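Local coordinates for PTS EIIA type-4 domain-containing protein (Streptococcus agalactiae NEM316, PDB 4TKZ) that probably carries phosphoryl groups in a sugar-transporting phosphotransferase system, as an EIIA component of the mannose type, at residues K3-A8 with V31-I36; L59-L64 with S89-S94; M97-S102 with D114-S119. All blocks are in the same frame, centred on the assembly; numbering follows the deposited sequence.

In the fold
The three contacts follow one another along the chain, each closing before the next opens, and together they lead from the edge strand 30-35 across the four-stranded parallel sheet, strand order 2-1-3-4, to helices 93-102 and 110-122, which pack near strands 3-9 and 84-89. Contact 1 pairs strands 3-9 and 30-35. Contact 2, its centre about 10 Å from that of contact 1, starts on strand 57-62, the other neighbour of strand 3-9, and reaches the turn leading into helix 93-102. That helix then packs on helix 110-122 in contact 3, whose centre lies about 11 Å from the centre of contact 2 and 17 Å from that of contact 1. Contact 2 also lies at the interface with the second subunit.

Contact 1 of 3, residues K3-A8 with V31-I36; sequences KIIIVA and VGINFI
Val31 and Ile5 are paired across two parallel strands, their side chains lying side by side on the same face and pointing the same way. The contact is made by Val31 CG2, which stands 3.9 Å from Ile5 CG2 and touches Ile5 CG1 as well. Chi1 of -53° puts Val31 CG1 anti to the carbonyl carbon, and CG2 takes the crowded position between the backbone N and the carbonyl carbon. Ile5 CG2 is shared, since it also meets Ile33 CD1 at 4.2 Å, and Val7 CG1 packs on Ile33 CB further along the same face. Lys3 reaches Val31 with its chain: CG is anti to the backbone N (chi1 -178°), the rest is extended, and CE passes 3.9 Å from Val31 CG2, while the ammonium group forms a salt bridge with Glu51. On the other face Ile6 stands beside Gly32, whose CA makes a CA-H...O contact with Ile6 O. Ile6 N bonds Val31 O at 2.8 Å and Ile33 N bonds Ile6 O at 2.7 Å, both nearly straight. The link then slackens, with a weak bond from Ala8 N to Ile33 O at 3.5 Å, before Phe35 N closes on Ala8 O at 2.9 Å. The ring of Phe35 leads away from residues 3-8 and meets the ring of His9. These strands are the two arms of a right-handed beta-alpha-beta crossover through helix 12-24, which packs on Ile6 and Ala8; helices 41-52 and 68-76 lie against the face of Ile5 and Val7, and strand 57-62 pairs with the other edge of strand 3-9.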
ATOM      1  N   LYS A   3       9.763  16.953  -1.750  1.00 23.24           N
ATOM      2  CA  LYS A   3       9.683  15.943  -2.802  1.00 19.21           C
ATOM      3  C   LYS A   3       9.307  14.576  -2.228  1.00 22.39           C
ATOM      4  O   LYS A   3       9.850  14.151  -1.204  1.00 18.15           O
ATOM      5  CB  LYS A   3      11.004  15.856  -3.582  1.00 16.72           C
ATOM      6  CG  LYS A   3      10.953  14.840  -4.716  1.00 21.43           C
ATOM      7  CD  LYS A   3      12.198  14.853  -5.571  1.00 19.60           C
ATOM      8  CE  LYS A   3      12.158  13.728  -6.588  1.00 16.85           C
ATOM      9  NZ  LYS A   3      13.146  13.937  -7.691  1.00 21.40           N
ATOM     10  N   ILE A   4       8.372  13.893  -2.887  1.00 22.60           N
ATOM     11  CA  ILE A   4       7.909  12.574  -2.449  1.00 17.59           C
ATOM     12  C   ILE A   4       8.466  11.497  -3.363  1.00 23.26           C
ATOM     13  O   ILE A   4       8.249  11.533  -4.574  1.00 21.70           O
ATOM     14  CB  ILE A   4       6.359  12.516  -2.454  1.00 16.54           C
ATOM     15  CG1 ILE A   4       5.802  13.528  -1.462  1.00 17.15           C
ATOM     16  CG2 ILE A   4       5.845  11.113  -2.105  1.00 18.30           C
ATOM     17  CD1 ILE A   4       4.289  13.686  -1.531  1.00 15.78           C
ATOM     18  N   ILE A   5       9.186  10.539  -2.782  1.00 14.61           N
ATOM     19  CA  ILE A   5       9.761   9.465  -3.571  1.00 15.38           C
ATOM     20  C   ILE A   5       9.240   8.130  -3.078  1.00 18.83           C
ATOM     21  O   ILE A   5       9.365   7.790  -1.893  1.00 20.43           O
ATOM     22  CB  ILE A   5      11.299   9.480  -3.481  1.00 16.64           C
ATOM     23  CG1 ILE A   5      11.830  10.849  -3.889  1.00 17.07           C
ATOM     24  CG2 ILE A   5      11.911   8.392  -4.363  1.00 16.90           C
ATOM     25  CD1 ILE A   5      13.376  10.961  -3.805  1.00 14.14           C
ATOM     26  N   ILE A   6       8.663   7.367  -3.997  1.00 18.79           N
ATOM     27  CA  ILE A   6       8.130   6.052  -3.681  1.00 19.97           C
ATOM     28  C   ILE A   6       9.057   4.956  -4.193  1.00 21.79           C
ATOM     29  O   ILE A   6       9.294   4.846  -5.408  1.00 20.70           O
ATOM     30  CB  ILE A   6       6.749   5.863  -4.331  1.00 19.70           C
ATOM     31  CG1 ILE A   6       5.779   6.960  -3.882  1.00 16.79           C
ATOM     32  CG2 ILE A   6       6.166   4.495  -3.975  1.00 18.79           C
ATOM     33  CD1 ILE A   6       4.440   6.935  -4.636  1.00 19.10           C
ATOM     34  N   VAL A   7       9.581   4.147  -3.273  1.00 16.80           N
ATOM     35  CA  VAL A   7      10.434   3.026  -3.647  1.00 17.08           C
ATOM     36  C   VAL A   7       9.818   1.732  -3.151  1.00 14.50           C
ATOM     37  O   VAL A   7       9.581   1.576  -1.951  1.00 13.21           O
ATOM     38  CB  VAL A   7      11.850   3.159  -3.041  1.00 17.95           C
ATOM     39  CG1 VAL A   7      12.807   2.231  -3.766  1.00 17.75           C
ATOM     40  CG2 VAL A   7      12.316   4.595  -3.116  1.00 15.30           C
ATOM     41  N   ALA A   8       9.546   0.799  -4.060  1.00 17.29           N
ATOM     42  CA  ALA A   8       8.912  -0.453  -3.663  1.00 13.87           C
ATOM     43  C   ALA A   8       9.164  -1.580  -4.656  1.00 12.56           C
ATOM     44  O   ALA A   8       9.548  -1.341  -5.798  1.00 18.44           O
ATOM     45  CB  ALA A   8       7.399  -0.237  -3.458  1.00 15.86           C
ATOM     46  N   VAL A  31       7.829  11.057  -7.457  1.00 17.12           N
ATOM     47  CA  VAL A  31       8.397  10.070  -8.371  1.00 16.76           C
ATOM     48  C   VAL A  31       8.360   8.663  -7.801  1.00 15.21           C
ATOM     49  O   VAL A  31       8.342   8.460  -6.574  1.00 21.52           O
ATOM     50  CB  VAL A  31       9.861  10.408  -8.747  1.00 27.21           C
ATOM     51  CG1 VAL A  31       9.967  11.820  -9.279  1.00 30.66           C
ATOM     52  CG2 VAL A  31      10.756  10.243  -7.550  1.00 20.65           C
ATOM     53  N   GLY A  32       8.373   7.684  -8.695  1.00 15.22           N
ATOM     54  CA  GLY A  32       8.420   6.299  -8.273  1.00 16.39           C
ATOM     55  C   GLY A  32       9.684   5.637  -8.775  1.00 25.72           C
ATOM     56  O   GLY A  32      10.133   5.894  -9.897  1.00 24.18           O
ATOM     57  N   ILE A  33      10.273   4.803  -7.928  1.00 17.41           N
ATOM     58  CA  ILE A  33      11.356   3.939  -8.345  1.00 17.86           C
ATOM     59  C   ILE A  33      10.880   2.496  -8.219  1.00 20.62           C
ATOM     60  O   ILE A  33      10.713   1.978  -7.111  1.00 17.89           O
ATOM     61  CB  ILE A  33      12.624   4.187  -7.493  1.00 16.14           C
ATOM     62  CG1 ILE A  33      13.079   5.639  -7.659  1.00 15.75           C
ATOM     63  CG2 ILE A  33      13.722   3.243  -7.896  1.00 19.28           C
ATOM     64  CD1 ILE A  33      14.308   6.023  -6.835  1.00 21.02           C
ATOM     65  N   ASN A  34      10.660   1.853  -9.361  1.00 17.90           N
ATOM     66  CA  ASN A  34      10.193   0.477  -9.377  1.00 17.32           C
ATOM     67  C   ASN A  34      11.336  -0.522  -9.227  1.00 21.14           C
ATOM     68  O   ASN A  34      12.162  -0.662 -10.127  1.00 23.26           O
ATOM     69  CB  ASN A  34       9.413   0.196 -10.668  1.00 20.18           C
ATOM     70  CG  ASN A  34       8.208   1.110 -10.839  1.00 21.87           C
ATOM     71  OD1 ASN A  34       7.163   0.894 -10.230  1.00 22.38           O
ATOM     72  ND2 ASN A  34       8.346   2.123 -11.685  1.00 24.63           N
ATOM     73  N   PHE A  35      11.375  -1.211  -8.090  1.00 20.09           N
ATOM     74  CA  PHE A  35      12.397  -2.221  -7.826  1.00 22.26           C
ATOM     75  C   PHE A  35      11.957  -3.539  -8.441  1.00 19.29           C
ATOM     76  O   PHE A  35      11.383  -4.394  -7.765  1.00 20.39           O
ATOM     77  CB  PHE A  35      12.613  -2.382  -6.320  1.00 16.72           C
ATOM     78  CG  PHE A  35      13.683  -3.378  -5.952  1.00 22.28           C
ATOM     79  CD1 PHE A  35      14.893  -3.411  -6.641  1.00 25.82           C
ATOM     80  CD2 PHE A  35      13.488  -4.264  -4.903  1.00 23.93           C
ATOM     81  CE1 PHE A  35      15.890  -4.320  -6.296  1.00 23.37           C
ATOM     82  CE2 PHE A  35      14.475  -5.180  -4.543  1.00 19.05           C
ATOM     83  CZ  PHE A  35      15.685  -5.210  -5.247  1.00 21.93           C
ATOM     84  N   ILE A  36      12.241  -3.699  -9.728  1.00 19.84           N
ATOM     85  CA  ILE A  36      11.723  -4.835 -10.482  1.00 25.67           C
ATOM     86  C   ILE A  36      12.727  -5.981 -10.532  1.00 26.66           C
ATOM     87  O   ILE A  36      13.899  -5.816 -10.182  1.00 25.75           O
ATOM     88  CB  ILE A  36      11.345  -4.424 -11.918  1.00 26.51           C
ATOM     89  CG1 ILE A  36      12.595  -3.996 -12.690  1.00 21.58           C
ATOM     90  CG2 ILE A  36      10.304  -3.299 -11.908  1.00 23.19           C
ATOM     91  CD1 ILE A  36      12.344  -3.717 -14.147  1.00 29.96           C
TER

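Contact 2 of 3, residues L59-L64 with S89-S94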
ATOM      1  N   LEU A  59      10.684  13.212   1.297  1.00 20.16           N
ATOM      2  CA  LEU A  59       9.995  12.145   1.995  1.00 19.09           C
ATOM      3  C   LEU A  59      10.033  10.901   1.126  1.00 16.80           C
ATOM      4  O   LEU A  59       9.521  10.902   0.007  1.00 19.24           O
ATOM      5  CB  LEU A  59       8.549  12.552   2.319  1.00 16.06           C
ATOM      6  CG  LEU A  59       7.696  11.479   3.002  1.00 17.70           C
ATOM      7  CD1 LEU A  59       8.293  11.030   4.335  1.00 21.15           C
ATOM      8  CD2 LEU A  59       6.279  11.975   3.195  1.00 20.37           C
ATOM      9  N   VAL A  60      10.634   9.839   1.649  1.00 18.84           N
ATOM     10  CA  VAL A  60      10.721   8.581   0.922  1.00 17.86           C
ATOM     11  C   VAL A  60       9.755   7.552   1.492  1.00 21.72           C
ATOM     12  O   VAL A  60       9.858   7.138   2.663  1.00 17.52           O
ATOM     13  CB  VAL A  60      12.135   7.986   0.944  1.00 19.83           C
ATOM     14  CG1 VAL A  60      12.158   6.724   0.091  1.00 19.12           C
ATOM     15  CG2 VAL A  60      13.159   9.003   0.442  1.00 22.07           C
ATOM     16  N   LEU A  61       8.805   7.134   0.662  1.00 18.84           N
ATOM     17  CA  LEU A  61       7.809   6.177   1.109  1.00 17.54           C
ATOM     18  C   LEU A  61       8.145   4.799   0.556  1.00 16.61           C
ATOM     19  O   LEU A  61       8.184   4.601  -0.654  1.00 23.17           O
ATOM     20  CB  LEU A  61       6.419   6.625   0.644  1.00 12.02           C
ATOM     21  CG  LEU A  61       6.144   8.085   1.017  1.00 12.20           C
ATOM     22  CD1 LEU A  61       4.756   8.499   0.509  1.00 19.51           C
ATOM     23  CD2 LEU A  61       6.244   8.256   2.536  1.00 14.59           C
ATOM     24  N   THR A  62       8.389   3.838   1.436  1.00 14.68           N
ATOM     25  CA  THR A  62       8.794   2.516   0.973  1.00 13.81           C
ATOM     26  C   THR A  62       7.853   1.456   1.441  1.00 13.70           C
ATOM     27  O   THR A  62       7.157   1.643   2.436  1.00 18.76           O
ATOM     28  CB  THR A  62      10.195   2.134   1.475  1.00 15.59           C
ATOM     29  OG1 THR A  62      10.150   1.895   2.892  1.00 16.81           O
ATOM     30  CG2 THR A  62      11.187   3.244   1.160  1.00 16.94           C
ATOM     31  N   ASP A  63       7.857   0.319   0.755  1.00 16.07           N
ATOM     32  CA  ASP A  63       6.817  -0.667   0.999  1.00 20.98           C
ATOM     33  C   ASP A  63       6.942  -1.411   2.315  1.00 23.01           C
ATOM     34  O   ASP A  63       5.976  -1.510   3.072  1.00 19.71           O
ATOM     35  CB  ASP A  63       6.661  -1.644  -0.177  1.00 17.49           C
ATOM     36  CG  ASP A  63       7.960  -2.299  -0.604  1.00 20.13           C
ATOM     37  OD1 ASP A  63       9.046  -1.935  -0.103  1.00 18.59           O
ATOM     38  OD2 ASP A  63       7.887  -3.198  -1.468  1.00 18.49           O
ATOM     39  N   LEU A  64       8.140  -1.900   2.600  1.00 19.09           N
ATOM     40  CA  LEU A  64       8.279  -2.981   3.556  1.00 19.07           C
ATOM     41  C   LEU A  64       9.530  -2.805   4.406  1.00 22.90           C
ATOM     42  O   LEU A  64      10.631  -2.682   3.878  1.00 17.56           O
ATOM     43  CB  LEU A  64       8.338  -4.293   2.777  1.00 19.04           C
ATOM     44  CG  LEU A  64       8.041  -5.616   3.467  1.00 26.60           C
ATOM     45  CD1 LEU A  64       6.651  -5.602   4.105  1.00 21.35           C
ATOM     46  CD2 LEU A  64       8.157  -6.733   2.443  1.00 21.47           C
ATOM     47  N   SER A  89       8.469   3.097   6.162  1.00 18.76           N
ATOM     48  CA  SER A  89       7.971   1.833   5.621  1.00 15.05           C
ATOM     49  C   SER A  89       6.457   1.781   5.846  1.00 15.54           C
ATOM     50  O   SER A  89       5.903   2.656   6.515  1.00 17.10           O
ATOM     51  CB  SER A  89       8.630   0.643   6.301  1.00 17.54           C
ATOM     52  OG  SER A  89       8.344   0.628   7.686  1.00 18.48           O
ATOM     53  N   GLY A  90       5.800   0.764   5.286  1.00 16.17           N
ATOM     54  CA  GLY A  90       4.378   0.529   5.524  1.00 16.44           C
ATOM     55  C   GLY A  90       3.459   1.265   4.573  1.00 16.36           C
ATOM     56  O   GLY A  90       2.286   1.469   4.875  1.00 20.70           O
ATOM     57  N   LEU A  91       3.997   1.659   3.419  1.00 19.68           N
ATOM     58  CA  LEU A  91       3.289   2.519   2.470  1.00 13.90           C
ATOM     59  C   LEU A  91       1.896   2.009   2.128  1.00 14.20           C
ATOM     60  O   LEU A  91       1.745   0.882   1.651  1.00 16.20           O
ATOM     61  CB  LEU A  91       4.103   2.664   1.178  1.00 18.07           C
ATOM     62  CG  LEU A  91       3.387   3.300  -0.018  1.00 20.80           C
ATOM     63  CD1 LEU A  91       2.962   4.731   0.303  1.00 19.49           C
ATOM     64  CD2 LEU A  91       4.284   3.277  -1.244  1.00 18.39           C
ATOM     65  N   ASN A  92       0.892   2.833   2.411  1.00 15.78           N
ATOM     66  CA  ASN A  92      -0.490   2.589   1.947  1.00 12.63           C
ATOM     67  C   ASN A  92      -1.021   3.832   1.242  1.00 15.47           C
ATOM     68  O   ASN A  92      -0.327   4.842   1.185  1.00 16.39           O
ATOM     69  CB  ASN A  92      -1.419   2.073   3.062  1.00 14.28           C
ATOM     70  CG  ASN A  92      -1.493   2.997   4.264  1.00 19.10           C
ATOM     71  OD1 ASN A  92      -1.259   4.197   4.158  1.00 18.38           O
ATOM     72  ND2 ASN A  92      -1.860   2.431   5.421  1.00 17.66           N
ATOM     73  N   LEU A  93      -2.228   3.797   0.676  1.00 13.11           N
ATOM     74  CA  LEU A  93      -2.667   4.975  -0.064  1.00 12.89           C
ATOM     75  C   LEU A  93      -2.907   6.153   0.881  1.00 14.44           C
ATOM     76  O   LEU A  93      -2.744   7.306   0.490  1.00 18.89           O
ATOM     77  CB  LEU A  93      -3.888   4.680  -0.958  1.00 15.82           C
ATOM     78  CG  LEU A  93      -4.376   5.772  -1.925  1.00 16.99           C
ATOM     79  CD1 LEU A  93      -3.283   6.273  -2.833  1.00 18.69           C
ATOM     80  CD2 LEU A  93      -5.557   5.265  -2.776  1.00 17.25           C
ATOM     81  N   SER A  94      -3.273   5.863   2.127  1.00 17.27           N
ATOM     82  CA  SER A  94      -3.457   6.907   3.134  1.00 16.98           C
ATOM     83  C   SER A  94      -2.163   7.695   3.346  1.00 15.18           C
ATOM     84  O   SER A  94      -2.185   8.928   3.433  1.00 19.76           O
ATOM     85  CB  SER A  94      -3.878   6.293   4.473  1.00 19.98           C
ATOM     86  OG  SER A  94      -5.213   5.823   4.434  1.00 22.82           O
TER
HETATM   87  O   HOH W   1       3.581  -1.167   1.630  1.00 17.86           O
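Thr62, the last residue of strand 57-62, and Asp63 just beyond it meet the turn at Ser89-Leu91 through backbone carbonyls: Gly90 N bonds Asp63 O at 3.2 Å from well above the carbonyl plane, and Leu91 N makes a weak 3.3 Å bond to Thr62 O. Asp63 O also accepts from a water, 2.8 Å away, that donates to Leu91 O as well. Gly90 has a positive phi (88°), where a CB would press on the carbonyl O of Ser89. Leu91 points toward the strand, its CB 3.5 Å from Thr62 O. Its CG is anti to the backbone N (chi1 168°); the side chain crosses that of Leu61 at about a right angle, and Leu91 CD1 rests 4.0 Å from Leu61 CB. Thr62 OG1 lies 3.5 Å from Ser89 CA and hydrogen-bonds to Leu88 O, while Ser89 OG reaches Gly123 O of the second subunit. Beyond the turn, Asn92 N-caps helix 93-102, and its ND2 meets Gly90 O of the second subunit. Backbone bonds and one water thus hold the turn beside Asp63, whose OD2 is hydrogen-bonded to His9 ND1 and probably orients that ring; His9, ending the first strand, is placed like the phosphorylated histidine of mannose-type EIIA domains.

Contact 3 of 3, residues M97-S102 with D114-S119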
ATOM      1  N   MET A  97      -1.614   9.851   0.134  1.00 20.17           N
ATOM      2  CA  MET A  97      -2.541  10.963  -0.009  1.00 17.46           C
ATOM      3  C   MET A  97      -2.244  12.055   1.022  1.00 18.51           C
ATOM      4  O   MET A  97      -2.276  13.244   0.705  1.00 18.38           O
ATOM      5  CB  MET A  97      -3.991  10.479   0.095  1.00 18.15           C
ATOM      6  CG  MET A  97      -4.456   9.575  -1.061  1.00 23.49           C
ATOM      7  SD  MET A  97      -4.187  10.246  -2.721  1.00 22.99           S
ATOM      8  CE  MET A  97      -5.112  11.781  -2.597  1.00 22.53           C
ATOM      9  N   GLU A  98      -1.922  11.655   2.245  1.00 19.05           N
ATOM     10  CA  GLU A  98      -1.635  12.638   3.290  1.00 22.50           C
ATOM     11  C   GLU A  98      -0.405  13.470   2.955  1.00 19.81           C
ATOM     12  O   GLU A  98      -0.404  14.693   3.121  1.00 20.93           O
ATOM     13  CB  GLU A  98      -1.427  11.961   4.647  1.00 21.01           C
ATOM     14  CG  GLU A  98      -1.470  12.960   5.814  1.00 17.33           C
ATOM     15  CD  GLU A  98      -2.855  13.589   5.974  1.00 24.79           C
ATOM     16  OE1 GLU A  98      -3.740  12.919   6.526  1.00 27.84           O
ATOM     17  OE2 GLU A  98      -3.057  14.746   5.546  1.00 24.29           O
ATOM     18  N   ALA A  99       0.644  12.807   2.481  1.00 23.98           N
ATOM     19  CA  ALA A  99       1.869  13.519   2.140  1.00 21.23           C
ATOM     20  C   ALA A  99       1.583  14.544   1.046  1.00 22.78           C
ATOM     21  O   ALA A  99       1.997  15.708   1.139  1.00 22.40           O
ATOM     22  CB  ALA A  99       2.961  12.546   1.710  1.00 22.62           C
ATOM     23  N   VAL A 100       0.848  14.111   0.025  1.00 18.63           N
ATOM     24  CA  VAL A 100       0.523  14.970  -1.107  1.00 16.29           C
ATOM     25  C   VAL A 100      -0.368  16.138  -0.685  1.00 22.70           C
ATOM     26  O   VAL A 100      -0.097  17.296  -1.004  1.00 21.18           O
ATOM     27  CB  VAL A 100      -0.172  14.169  -2.217  1.00 18.46           C
ATOM     28  CG1 VAL A 100      -0.807  15.107  -3.254  1.00 21.32           C
ATOM     29  CG2 VAL A 100       0.807  13.198  -2.875  1.00 19.86           C
ATOM     30  N   LEU A 101      -1.429  15.836   0.048  1.00 23.57           N
ATOM     31  CA  LEU A 101      -2.393  16.878   0.395  1.00 25.27           C
ATOM     32  C   LEU A 101      -1.935  17.820   1.517  1.00 25.25           C
ATOM     33  O   LEU A 101      -2.469  18.918   1.661  1.00 25.01           O
ATOM     34  CB  LEU A 101      -3.751  16.259   0.726  1.00 19.10           C
ATOM     35  CG  LEU A 101      -4.456  15.584  -0.451  1.00 22.40           C
ATOM     36  CD1 LEU A 101      -5.646  14.774   0.043  1.00 27.07           C
ATOM     37  CD2 LEU A 101      -4.893  16.618  -1.491  1.00 18.62           C
ATOM     38  N   SER A 102      -0.941  17.412   2.298  1.00 20.29           N
ATOM     39  CA  SER A 102      -0.534  18.225   3.446  1.00 22.04           C
ATOM     40  C   SER A 102       0.849  18.866   3.340  1.00 27.04           C
ATOM     41  O   SER A 102       1.171  19.770   4.116  1.00 26.88           O
ATOM     42  CB  SER A 102      -0.628  17.415   4.745  1.00 25.75           C
ATOM     43  OG  SER A 102      -1.974  17.236   5.144  1.00 29.02           O
ATOM     44  N   ASP A 114       4.798  13.322  10.999  1.00 22.25           N
ATOM     45  CA  ASP A 114       3.950  12.892  12.105  1.00 28.12           C
ATOM     46  C   ASP A 114       2.481  12.788  11.685  1.00 23.43           C
ATOM     47  O   ASP A 114       1.764  11.881  12.105  1.00 27.68           O
ATOM     48  CB  ASP A 114       4.126  13.830  13.300  1.00 33.00           C
ATOM     49  CG  ASP A 114       5.530  13.768  13.876  1.00 43.35           C
ATOM     50  OD1 ASP A 114       6.137  12.678  13.844  1.00 43.20           O
ATOM     51  OD2 ASP A 114       6.038  14.811  14.342  1.00 58.02           O
ATOM     52  N   LYS A 115       2.049  13.712  10.838  1.00 22.20           N
ATOM     53  CA  LYS A 115       0.694  13.679  10.299  1.00 27.81           C
ATOM     54  C   LYS A 115       0.538  12.517   9.320  1.00 24.25           C
ATOM     55  O   LYS A 115      -0.510  11.878   9.257  1.00 24.50           O
ATOM     56  CB  LYS A 115       0.415  15.000   9.592  1.00 28.15           C
ATOM     57  CG  LYS A 115      -1.015  15.218   9.192  1.00 35.36           C
ATOM     58  CD  LYS A 115      -1.269  16.708   9.019  1.00 42.53           C
ATOM     59  CE  LYS A 115      -0.661  17.491  10.178  1.00 54.62           C
ATOM     60  NZ  LYS A 115      -0.751  18.963   9.980  1.00 60.07           N
ATOM     61  N   VAL A 116       1.593  12.245   8.558  1.00 20.17           N
ATOM     62  CA  VAL A 116       1.561  11.188   7.553  1.00 21.93           C
ATOM     63  C   VAL A 116       1.461   9.820   8.223  1.00 24.00           C
ATOM     64  O   VAL A 116       0.693   8.960   7.795  1.00 24.31           O
ATOM     65  CB  VAL A 116       2.803  11.271   6.636  1.00 21.09           C
ATOM     66  CG1 VAL A 116       2.956  10.011   5.816  1.00 19.17           C
ATOM     67  CG2 VAL A 116       2.704  12.499   5.723  1.00 18.67           C
ATOM     68  N   ILE A 117       2.229   9.638   9.289  1.00 20.42           N
ATOM     69  CA  ILE A 117       2.219   8.403  10.065  1.00 23.20           C
ATOM     70  C   ILE A 117       0.854   8.161  10.689  1.00 23.30           C
ATOM     71  O   ILE A 117       0.299   7.052  10.637  1.00 23.90           O
ATOM     72  CB  ILE A 117       3.248   8.481  11.210  1.00 19.22           C
ATOM     73  CG1 ILE A 117       4.672   8.508  10.658  1.00 32.37           C
ATOM     74  CG2 ILE A 117       3.064   7.310  12.172  1.00 22.36           C
ATOM     75  CD1 ILE A 117       5.019   7.296   9.849  1.00 33.80           C
ATOM     76  N   THR A 118       0.328   9.210  11.304  1.00 22.44           N
ATOM     77  CA  THR A 118      -0.977   9.145  11.949  1.00 21.79           C
ATOM     78  C   THR A 118      -2.034   8.695  10.956  1.00 23.68           C
ATOM     79  O   THR A 118      -2.798   7.763  11.236  1.00 26.36           O
ATOM     80  CB  THR A 118      -1.365  10.515  12.528  1.00 27.10           C
ATOM     81  OG1 THR A 118      -0.454  10.860  13.581  1.00 31.75           O
ATOM     82  CG2 THR A 118      -2.797  10.496  13.059  1.00 33.09           C
ATOM     83  N   SER A 119      -2.075   9.345   9.794  1.00 24.13           N
ATOM     84  CA  SER A 119      -3.077   9.016   8.783  1.00 25.52           C
ATOM     85  C   SER A 119      -2.901   7.590   8.264  1.00 22.08           C
ATOM     86  O   SER A 119      -3.886   6.910   7.980  1.00 20.37           O
ATOM     87  CB  SER A 119      -3.039  10.023   7.629  1.00 22.56           C
ATOM     88  OG  SER A 119      -3.579  11.275   8.022  1.00 23.43           O
TER
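Glu98 points toward helix 110-122, and its CA lies 5.5 Å from Val116 CA, the nearest such pair between the two segments. Its CG, anti to the backbone N (chi1 -166°), lies 3.7 Å from Lys115 O; a bend at chi2 (66°) brings CD near Lys115 CG. The carboxylate ends near Ser119, but OE1 and the Ser119 hydroxyl are modelled implausibly close, so the detail of that meeting is doubtful. Next, Ala99 offers a small surface: Val116 CG2 settles 3.8 Å from Ala99 CA and 4.0 Å from Ala99 CB, and Ala99 also touches Ile4 of the central sheet. One turn after Glu98, Ser102 OG donates to Glu98 OE2 at 2.7 Å, on the anti side of the carboxylate and slightly out of its plane. Lys115 CD passes 4.0 Å from Ser102 OG. The helix segments run roughly antiparallel, at 142° with axes 8.9 Å apart, and Val116 reaches on to Leu88 of strand 84-89. The contact thus has an apolar side, where Ala99 and Val116 pack toward the sheet, and a polar side, where Ser102 steadies the bent Glu98. Lys115 NZ stays 6.5 Å from Glu98 OE2, a separation at which any attraction between the opposite charges would probably be modest.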